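Local atomic coordinates of arginyl-trna synthetase (Thermus thermophilus, PDB entry 1IQ0), a protein that probably attaches L-arginine to its cognate tRNA at the expense of ATP, as a monomeric class I aminoacyl-tRNA synthetase. Residues A[58-69]-A[78-86]; A[253-263]-A[273-281]. One frame throughout, in Å; residues are numbered along the deposited sequence.

Interaction 1 of 2, residues A[58-69]-A[78-86]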
loop_
_atom_site.group_PDB
_atom_site.type_symbol
_atom_site.label_atom_id
_atom_site.label_comp_id
_atom_site.label_asym_id
_atom_site.label_seq_id
_atom_site.Cartn_x
_atom_site.Cartn_y
_atom_site.Cartn_z
ATOM N N LEU A 58 4.675 21.409 -31.201
ATOM C CA LEU A 58 3.618 20.576 -30.642
ATOM C C LEU A 58 2.283 21.308 -30.700
ATOM O O LEU A 58 1.248 20.723 -31.023
ATOM C CB LEU A 58 3.951 20.210 -29.194
ATOM C CG LEU A 58 2.932 19.347 -28.445
ATOM C CD1 LEU A 58 2.666 18.067 -29.225
ATOM C CD2 LEU A 58 3.465 19.027 -27.055
ATOM N N LYS A 59 2.316 22.595 -30.386
ATOM C CA LYS A 59 1.114 23.415 -30.405
ATOM C C LYS A 59 0.503 23.428 -31.804
ATOM O O LYS A 59 -0.715 23.390 -31.961
ATOM C CB LYS A 59 1.449 24.846 -29.981
ATOM C CG LYS A 59 0.253 25.777 -29.926
ATOM C CD LYS A 59 0.686 27.211 -29.672
ATOM C CE LYS A 59 -0.513 28.123 -29.475
ATOM N NZ LYS A 59 -1.491 27.976 -30.584
ATOM N N ASP A 60 1.363 23.472 -32.816
ATOM C CA ASP A 60 0.926 23.512 -34.208
ATOM C C ASP A 60 0.206 22.255 -34.698
ATOM O O ASP A 60 -0.718 22.339 -35.508
ATOM C CB ASP A 60 2.127 23.804 -35.111
ATOM C CG ASP A 60 2.742 25.165 -34.837
ATOM O OD1 ASP A 60 3.781 25.483 -35.450
ATOM O OD2 ASP A 60 2.186 25.919 -34.011
ATOM N N ARG A 61 0.623 21.092 -34.212
ATOM C CA ARG A 61 0.002 19.843 -34.633
ATOM C C ARG A 61 -0.855 19.198 -33.554
ATOM O O ARG A 61 -1.116 17.994 -33.605
ATOM C CB ARG A 61 1.074 18.847 -35.081
ATOM C CG ARG A 61 1.925 19.334 -36.234
ATOM C CD ARG A 61 2.867 18.252 -36.720
ATOM N NE ARG A 61 3.708 18.727 -37.814
ATOM C CZ ARG A 61 4.578 17.970 -38.472
ATOM N NH1 ARG A 61 4.725 16.692 -38.152
ATOM N NH2 ARG A 61 5.300 18.492 -39.454
ATOM N N LEU A 62 -1.302 19.988 -32.581
ATOM C CA LEU A 62 -2.121 19.443 -31.505
ATOM C C LEU A 62 -3.584 19.858 -31.558
ATOM O O LEU A 62 -3.919 21.015 -31.308
ATOM C CB LEU A 62 -1.548 19.840 -30.144
ATOM C CG LEU A 62 -2.362 19.373 -28.930
ATOM C CD1 LEU A 62 -2.495 17.859 -28.936
ATOM C CD2 LEU A 62 -1.685 19.837 -27.654
ATOM N N PRO A 63 -4.476 18.916 -31.894
ATOM C CA PRO A 63 -5.902 19.239 -31.954
ATOM C C PRO A 63 -6.389 19.368 -30.509
ATOM O O PRO A 63 -6.424 18.386 -29.763
ATOM C CB PRO A 63 -6.495 18.034 -32.676
ATOM C CG PRO A 63 -5.627 16.913 -32.196
ATOM C CD PRO A 63 -4.237 17.510 -32.268
ATOM N N LEU A 64 -6.747 20.585 -30.120
ATOM C CA LEU A 64 -7.193 20.860 -28.757
ATOM C C LEU A 64 -8.445 20.131 -28.298
ATOM O O LEU A 64 -9.471 20.150 -28.977
ATOM C CB LEU A 64 -7.414 22.365 -28.575
ATOM C CG LEU A 64 -6.208 23.280 -28.822
ATOM C CD1 LEU A 64 -6.637 24.737 -28.662
ATOM C CD2 LEU A 64 -5.079 22.936 -27.850
ATOM N N PRO A 65 -8.373 19.456 -27.137
ATOM C CA PRO A 65 -9.562 18.755 -26.642
ATOM C C PRO A 65 -10.565 19.881 -26.373
ATOM O O PRO A 65 -10.150 21.015 -26.111
ATOM C CB PRO A 65 -9.068 18.107 -25.352
ATOM C CG PRO A 65 -7.610 17.853 -25.638
ATOM C CD PRO A 65 -7.186 19.134 -26.324
ATOM N N GLU A 66 -11.863 19.591 -26.437
ATOM C CA GLU A 66 -12.873 20.629 -26.225
ATOM C C GLU A 66 -12.802 21.332 -24.871
ATOM O O GLU A 66 -13.353 22.418 -24.712
ATOM C CB GLU A 66 -14.291 20.063 -26.447
ATOM C CG GLU A 66 -14.759 18.991 -25.458
ATOM C CD GLU A 66 -15.138 19.555 -24.094
ATOM O OE1 GLU A 66 -15.837 20.591 -24.047
ATOM O OE2 GLU A 66 -14.750 18.956 -23.068
ATOM N N PHE A 67 -12.120 20.730 -23.900
ATOM C CA PHE A 67 -12.025 21.341 -22.580
ATOM C C PHE A 67 -10.844 22.291 -22.428
ATOM O O PHE A 67 -10.692 22.933 -21.388
ATOM C CB PHE A 67 -11.994 20.258 -21.484
ATOM C CG PHE A 67 -10.897 19.239 -21.649
ATOM C CD1 PHE A 67 -9.575 19.560 -21.357
ATOM C CD2 PHE A 67 -11.190 17.948 -22.087
ATOM C CE1 PHE A 67 -8.556 18.610 -21.498
ATOM C CE2 PHE A 67 -10.182 16.990 -22.231
ATOM C CZ PHE A 67 -8.860 17.325 -21.934
ATOM N N VAL A 68 -10.017 22.396 -23.465
ATOM C CA VAL A 68 -8.864 23.297 -23.420
ATOM C C VAL A 68 -9.173 24.625 -24.111
ATOM O O VAL A 68 -9.541 24.666 -25.287
ATOM C CB VAL A 68 -7.616 22.665 -24.076
ATOM C CG1 VAL A 68 -6.471 23.679 -24.111
ATOM C CG2 VAL A 68 -7.186 21.434 -23.284
ATOM N N GLU A 69 -9.019 25.708 -23.359
ATOM C CA GLU A 69 -9.284 27.053 -23.854
ATOM C C GLU A 69 -8.194 27.520 -24.812
ATOM O O GLU A 69 -8.485 28.014 -25.901
ATOM C CB GLU A 69 -9.370 28.025 -22.672
ATOM C CG GLU A 69 -9.674 29.477 -23.032
ATOM C CD GLU A 69 -11.161 29.765 -23.113
ATOM O OE1 GLU A 69 -11.803 29.369 -24.109
ATOM O OE2 GLU A 69 -11.690 30.385 -22.166
ATOM N N LEU A 78 4.822 23.668 -22.591
ATOM C CA LEU A 78 3.654 23.990 -23.398
ATOM C C LEU A 78 2.542 23.937 -22.354
ATOM O O LEU A 78 2.193 22.860 -21.861
ATOM C CB LEU A 78 3.396 22.959 -24.499
ATOM C CG LEU A 78 2.075 23.237 -25.242
ATOM C CD1 LEU A 78 2.055 24.673 -25.773
ATOM C CD2 LEU A 78 1.890 22.251 -26.380
ATOM N N ASN A 79 2.019 25.104 -21.986
ATOM C CA ASN A 79 0.969 25.176 -20.978
ATOM C C ASN A 79 -0.429 25.208 -21.567
ATOM O O ASN A 79 -0.633 25.637 -22.702
ATOM C CB ASN A 79 1.165 26.399 -20.081
ATOM C CG ASN A 79 2.424 26.315 -19.250
ATOM O OD1 ASN A 79 2.855 25.231 -18.854
ATOM N ND2 ASN A 79 3.012 27.464 -18.963
ATOM N N PHE A 80 -1.394 24.750 -20.777
ATOM C CA PHE A 80 -2.775 24.721 -21.220
ATOM C C PHE A 80 -3.709 25.401 -20.233
ATOM O O PHE A 80 -3.702 25.097 -19.035
ATOM C CB PHE A 80 -3.244 23.276 -21.425
ATOM C CG PHE A 80 -2.374 22.480 -22.346
ATOM C CD1 PHE A 80 -1.201 21.894 -21.882
ATOM C CD2 PHE A 80 -2.718 22.330 -23.687
ATOM C CE1 PHE A 80 -0.377 21.165 -22.743
ATOM C CE2 PHE A 80 -1.903 21.604 -24.558
ATOM C CZ PHE A 80 -0.729 21.019 -24.085
ATOM N N ARG A 81 -4.510 26.328 -20.740
ATOM C CA ARG A 81 -5.481 27.015 -19.913
ATOM C C ARG A 81 -6.799 26.320 -20.235
ATOM O O ARG A 81 -7.188 26.232 -21.398
ATOM C CB ARG A 81 -5.536 28.505 -20.265
ATOM C CG ARG A 81 -6.538 29.316 -19.432
ATOM C CD ARG A 81 -6.101 30.774 -19.307
ATOM N NE ARG A 81 -5.566 31.293 -20.565
ATOM C CZ ARG A 81 -6.300 31.592 -21.631
ATOM N NH1 ARG A 81 -7.617 31.435 -21.603
ATOM N NH2 ARG A 81 -5.709 32.029 -22.736
ATOM N N LEU A 82 -7.468 25.809 -19.204
ATOM C CA LEU A 82 -8.722 25.097 -19.383
ATOM C C LEU A 82 -9.930 26.016 -19.455
ATOM O O LEU A 82 -9.907 27.131 -18.937
ATOM C CB LEU A 82 -8.920 24.099 -18.234
ATOM C CG LEU A 82 -7.824 23.038 -18.036
ATOM C CD1 LEU A 82 -8.197 22.122 -16.880
ATOM C CD2 LEU A 82 -7.640 22.226 -19.321
ATOM N N ARG A 83 -10.984 25.556 -20.118
ATOM C CA ARG A 83 -12.202 26.346 -20.177
ATOM C C ARG A 83 -12.818 26.161 -18.794
ATOM O O ARG A 83 -13.041 25.033 -18.343
ATOM C CB ARG A 83 -13.160 25.822 -21.251
ATOM C CG ARG A 83 -12.659 25.974 -22.678
ATOM C CD ARG A 83 -13.811 25.819 -23.655
ATOM N NE ARG A 83 -14.591 24.620 -23.371
ATOM C CZ ARG A 83 -15.750 24.323 -23.949
ATOM N NH1 ARG A 83 -16.273 25.143 -24.855
ATOM N NH2 ARG A 83 -16.391 23.208 -23.615
ATOM N N THR A 84 -13.074 27.266 -18.112
ATOM C CA THR A 84 -13.636 27.205 -16.771
ATOM C C THR A 84 -14.854 26.287 -16.652
ATOM O O THR A 84 -14.924 25.469 -15.738
ATOM C CB THR A 84 -13.968 28.617 -16.289
ATOM O OG1 THR A 84 -12.751 29.376 -16.256
ATOM C CG2 THR A 84 -14.588 28.591 -14.887
ATOM N N GLU A 85 -15.794 26.407 -17.584
ATOM C CA GLU A 85 -16.995 25.578 -17.562
ATOM C C GLU A 85 -16.662 24.086 -17.613
ATOM O O GLU A 85 -17.167 23.300 -16.804
ATOM C CB GLU A 85 -17.900 25.928 -18.740
ATOM C CG GLU A 85 -19.162 25.087 -18.804
ATOM C CD GLU A 85 -19.935 25.287 -20.093
ATOM O OE1 GLU A 85 -21.018 24.684 -20.235
ATOM O OE2 GLU A 85 -19.457 26.044 -20.966
ATOM N N ALA A 86 -15.819 23.700 -18.570
ATOM C CA ALA A 86 -15.429 22.304 -18.725
ATOM C C ALA A 86 -14.703 21.828 -17.474
ATOM O O ALA A 86 -14.901 20.705 -17.018
ATOM C CB ALA A 86 -14.529 22.140 -19.954
HETATM O O HOH W 1 -12.762 29.783 -19.748
#
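Phe67 O accepts the backbone N of Arg83 at 2.9 Å in a nearly straight bond (175°). Glu69 N gives a second, more bent backbone bond to Arg81 O. Between them Val68 and Leu82 form a non-hydrogen-bonded antiparallel pair. Glu66 and Arg83 form a salt bridge, OE1 to NH2 2.7 Å, with carboxylate and guanidinium planes 83° apart. The Arg83 guanidinium also has Glu66 O over one face. A water links Glu69 OE2 to Thr84 N, at the start of helix 84-92.

Apolar contacts fill the rest. Leu62 CD2 lies 3.6 Å from Phe80 CE2, at the edge of the ring and in its plane. Val68 CG1 reaches Phe80 CD2, near the same edge. Leu58 CD2 packs on Leu78 CD2 at 3.7 Å. Phe67 CG sits between its backbone N and carbonyl carbon (chi1 56°), which lays the ring beside Leu82. Phe67 CD1 is 3.9 Å from Leu82 CD2. Phe67 CB touches Ala86 CB at 3.5 Å.

The backbone bonds close the open end of hairpin 68-74/77-82, while the end of helix 51-60 and the loop after it pack along strand 77-82. Helix 3-15 covers Leu58, Leu62 and Phe80, and strand 36-39 flanks strand 77-82.

Interaction 2 of 2, residues A[253-263]-A[273-281]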
loop_
_atom_site.group_PDB
_atom_site.type_symbol
_atom_site.label_atom_id
_atom_site.label_comp_id
_atom_site.label_asym_id
_atom_site.label_seq_id
_atom_site.Cartn_x
_atom_site.Cartn_y
_atom_site.Cartn_z
ATOM N N LEU A 253 13.496 -26.879 -7.744
ATOM C CA LEU A 253 14.867 -27.347 -7.904
ATOM C C LEU A 253 15.022 -28.162 -9.193
ATOM O O LEU A 253 15.976 -27.967 -9.949
ATOM C CB LEU A 253 15.270 -28.190 -6.690
ATOM C CG LEU A 253 16.228 -27.602 -5.640
ATOM C CD1 LEU A 253 16.216 -26.100 -5.665
ATOM C CD2 LEU A 253 15.847 -28.132 -4.266
ATOM N N ALA A 254 14.076 -29.058 -9.452
ATOM C CA ALA A 254 14.131 -29.887 -10.653
ATOM C C ALA A 254 13.997 -29.033 -11.904
ATOM O O ALA A 254 14.655 -29.286 -12.906
ATOM C CB ALA A 254 13.027 -30.947 -10.622
ATOM N N LEU A 255 13.146 -28.016 -11.849
ATOM C CA LEU A 255 12.959 -27.146 -13.002
ATOM C C LEU A 255 14.229 -26.325 -13.250
ATOM O O LEU A 255 14.674 -26.188 -14.388
ATOM C CB LEU A 255 11.753 -26.230 -12.774
ATOM C CG LEU A 255 11.423 -25.198 -13.857
ATOM C CD1 LEU A 255 11.231 -25.880 -15.208
ATOM C CD2 LEU A 255 10.163 -24.444 -13.451
ATOM N N LEU A 256 14.835 -25.811 -12.184
ATOM C CA LEU A 256 16.055 -25.011 -12.316
ATOM C C LEU A 256 17.273 -25.802 -12.813
ATOM O O LEU A 256 18.068 -25.289 -13.610
ATOM C CB LEU A 256 16.386 -24.343 -10.979
ATOM C CG LEU A 256 15.420 -23.229 -10.581
ATOM C CD1 LEU A 256 15.680 -22.767 -9.152
ATOM C CD2 LEU A 256 15.589 -22.082 -11.564
ATOM N N GLU A 257 17.425 -27.043 -12.353
ATOM C CA GLU A 257 18.563 -27.857 -12.777
ATOM C C GLU A 257 18.548 -28.160 -14.272
ATOM O O GLU A 257 19.513 -28.701 -14.805
ATOM C CB GLU A 257 18.625 -29.167 -11.982
ATOM C CG GLU A 257 18.829 -28.964 -10.492
ATOM C CD GLU A 257 19.060 -30.265 -9.743
ATOM O OE1 GLU A 257 20.136 -30.874 -9.931
ATOM O OE2 GLU A 257 18.166 -30.681 -8.969
ATOM N N GLN A 258 17.451 -27.822 -14.942
ATOM C CA GLN A 258 17.344 -28.031 -16.384
ATOM C C GLN A 258 18.170 -26.968 -17.094
ATOM O O GLN A 258 18.539 -27.124 -18.259
ATOM C CB GLN A 258 15.893 -27.907 -16.847
ATOM C CG GLN A 258 15.037 -29.132 -16.603
ATOM C CD GLN A 258 13.575 -28.882 -16.922
ATOM O OE1 GLN A 258 13.238 -28.259 -17.939
ATOM N NE2 GLN A 258 12.696 -29.369 -16.060
ATOM N N SER A 259 18.442 -25.878 -16.385
ATOM C CA SER A 259 19.215 -24.775 -16.935
ATOM C C SER A 259 20.708 -25.053 -16.923
ATOM O O SER A 259 21.239 -25.611 -15.964
ATOM C CB SER A 259 18.951 -23.493 -16.144
ATOM O OG SER A 259 19.844 -22.468 -16.540
ATOM N N PRO A 260 21.406 -24.669 -17.998
ATOM C CA PRO A 260 22.850 -24.892 -18.066
ATOM C C PRO A 260 23.578 -24.020 -17.040
ATOM O O PRO A 260 24.725 -24.291 -16.684
ATOM C CB PRO A 260 23.185 -24.516 -19.507
ATOM C CG PRO A 260 22.172 -23.448 -19.816
ATOM C CD PRO A 260 20.911 -24.038 -19.234
ATOM N N HIS A 261 22.900 -22.981 -16.555
ATOM C CA HIS A 261 23.488 -22.083 -15.565
ATOM C C HIS A 261 23.194 -22.487 -14.120
ATOM O O HIS A 261 23.474 -21.740 -13.187
ATOM C CB HIS A 261 23.023 -20.653 -15.826
ATOM C CG HIS A 261 23.363 -20.167 -17.198
ATOM N ND1 HIS A 261 22.410 -19.950 -18.169
ATOM C CD2 HIS A 261 24.560 -19.932 -17.785
ATOM C CE1 HIS A 261 23.005 -19.605 -19.297
ATOM N NE2 HIS A 261 24.309 -19.588 -19.090
ATOM N N VAL A 262 22.616 -23.671 -13.947
ATOM C CA VAL A 262 22.318 -24.211 -12.618
ATOM C C VAL A 262 23.072 -25.533 -12.575
ATOM O O VAL A 262 22.709 -26.485 -13.264
ATOM C CB VAL A 262 20.806 -24.465 -12.426
ATOM C CG1 VAL A 262 20.572 -25.323 -11.191
ATOM C CG2 VAL A 262 20.078 -23.135 -12.272
ATOM N N PHE A 263 24.124 -25.590 -11.769
ATOM C CA PHE A 263 24.947 -26.790 -11.711
ATOM C C PHE A 263 25.702 -26.945 -10.396
ATOM O O PHE A 263 25.721 -26.035 -9.563
ATOM C CB PHE A 263 25.948 -26.740 -12.862
ATOM C CG PHE A 263 26.774 -25.484 -12.878
ATOM C CD1 PHE A 263 27.926 -25.382 -12.105
ATOM C CD2 PHE A 263 26.364 -24.379 -13.617
ATOM C CE1 PHE A 263 28.659 -24.195 -12.066
ATOM C CE2 PHE A 263 27.087 -23.186 -13.586
ATOM C CZ PHE A 263 28.236 -23.093 -12.808
ATOM N N ALA A 273 27.867 -28.273 -3.806
ATOM C CA ALA A 273 26.692 -27.417 -3.658
ATOM C C ALA A 273 26.009 -27.172 -4.997
ATOM O O ALA A 273 26.659 -27.199 -6.040
ATOM C CB ALA A 273 27.095 -26.082 -3.032
ATOM N N LEU A 274 24.694 -26.960 -4.970
ATOM C CA LEU A 274 23.957 -26.675 -6.201
ATOM C C LEU A 274 23.872 -25.162 -6.270
ATOM O O LEU A 274 23.358 -24.517 -5.357
ATOM C CB LEU A 274 22.546 -27.268 -6.174
ATOM C CG LEU A 274 21.722 -26.954 -7.429
ATOM C CD1 LEU A 274 22.383 -27.610 -8.634
ATOM C CD2 LEU A 274 20.290 -27.442 -7.274
ATOM N N VAL A 275 24.380 -24.595 -7.352
ATOM C CA VAL A 275 24.385 -23.153 -7.491
ATOM C C VAL A 275 23.728 -22.668 -8.774
ATOM O O VAL A 275 23.637 -23.398 -9.765
ATOM C CB VAL A 275 25.838 -22.628 -7.422
ATOM C CG1 VAL A 275 26.649 -23.202 -8.569
ATOM C CG2 VAL A 275 25.851 -21.121 -7.460
ATOM N N MET A 276 23.263 -21.424 -8.737
ATOM C CA MET A 276 22.624 -20.786 -9.880
ATOM C C MET A 276 23.509 -19.620 -10.322
ATOM O O MET A 276 23.782 -18.708 -9.537
ATOM C CB MET A 276 21.245 -20.242 -9.494
ATOM C CG MET A 276 20.486 -19.621 -10.657
ATOM S SD MET A 276 18.985 -18.761 -10.154
ATOM C CE MET A 276 17.935 -20.139 -9.749
ATOM N N ASP A 277 23.962 -19.656 -11.570
ATOM C CA ASP A 277 24.800 -18.583 -12.104
ATOM C C ASP A 277 23.881 -17.519 -12.685
ATOM O O ASP A 277 23.295 -17.706 -13.753
ATOM C CB ASP A 277 25.730 -19.133 -13.195
ATOM C CG ASP A 277 26.613 -18.054 -13.821
ATOM O OD1 ASP A 277 27.270 -18.352 -14.839
ATOM O OD2 ASP A 277 26.652 -16.919 -13.299
ATOM N N ALA A 278 23.752 -16.404 -11.975
ATOM C CA ALA A 278 22.887 -15.312 -12.410
ATOM C C ALA A 278 23.555 -14.311 -13.360
ATOM O O ALA A 278 22.904 -13.369 -13.815
ATOM C CB ALA A 278 22.348 -14.566 -11.183
ATOM N N SER A 279 24.836 -14.507 -13.667
ATOM C CA SER A 279 25.539 -13.564 -14.541
ATOM C C SER A 279 24.955 -13.384 -15.944
ATOM O O SER A 279 24.968 -12.279 -16.484
ATOM C CB SER A 279 27.029 -13.927 -14.646
ATOM O OG SER A 279 27.234 -15.157 -15.321
ATOM N N PRO A 280 24.428 -14.458 -16.554
ATOM C CA PRO A 280 23.864 -14.309 -17.900
ATOM C C PRO A 280 22.596 -13.461 -17.994
ATOM O O PRO A 280 22.150 -13.126 -19.092
ATOM C CB PRO A 280 23.634 -15.756 -18.339
ATOM C CG PRO A 280 23.378 -16.462 -17.056
ATOM C CD PRO A 280 24.405 -15.867 -16.128
ATOM N N VAL A 281 22.012 -13.113 -16.853
ATOM C CA VAL A 281 20.801 -12.298 -16.850
ATOM C C VAL A 281 20.999 -11.036 -16.028
ATOM O O VAL A 281 20.278 -10.057 -16.202
ATOM C CB VAL A 281 19.585 -13.072 -16.282
ATOM C CG1 VAL A 281 19.283 -14.277 -17.152
ATOM C CG2 VAL A 281 19.858 -13.499 -14.851
#
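The His261 ring is held between two prolines. Pro280 CG stands over the centre of one face, 3.6 Å from the ring centroid and 5° off the normal, a CH-pi contact. Pro260 CG lies on the opposite face, toward the rim. The Phe263 ring has Val275 CG1 over one face, offset toward the rim. Replacing His261 by an alanine removes the ring, which would probably leave Pro280 CG without its CH-pi partner and open a gap between the two prolines.

Three backbone bonds join the strands. Asp277 N gives to His261 O at 2.7 Å, nearly along the C=O axis. Phe263 and Val275 form a hydrogen-bonded antiparallel pair: Phe263 N to Val275 O and Val275 N to Phe263 O are both 3.0 Å.

With CG opposite the backbone N (chi1 -177°) and a bend at chi3, Met276 brings CE to 3.5 Å from Leu256 CD1. Leu274 CD2 rests on Glu257 CG, whose carboxylate is salt-bridged to Arg264.

Asp277 OD2 takes both Ser279 N, closing an Asx turn, and Ser279 OG. Two bonds to one oxygen are likely to hold the carboxylate in its rotation. One side of the contact is thus apolar, with Leu256 and Met276 against Ile306; at the other end the Asx turn precedes Pro280.

From the N terminus, helix 51-60 leads into interaction 1. Residues 58-69 meet 78-86, closing a loop of eight residues that holds the turn of a beta hairpin and most of its first strand. The contact ties the end of that helix to strand 77-82, and the turn before strand 68-74 to the start of helix 84-92. The chain then runs on through much of the catalytic domain to helix 248-256. There interaction 2 closes a second loop, of nine residues, between 253-263 and 273-281. It ties the helix to hairpin 262-263/274-277. The two contacts follow in series and neither nest nor cross. The centres of interactions 1 and 2 lie about 55 Å apart, and their nearest atoms about 35 Å.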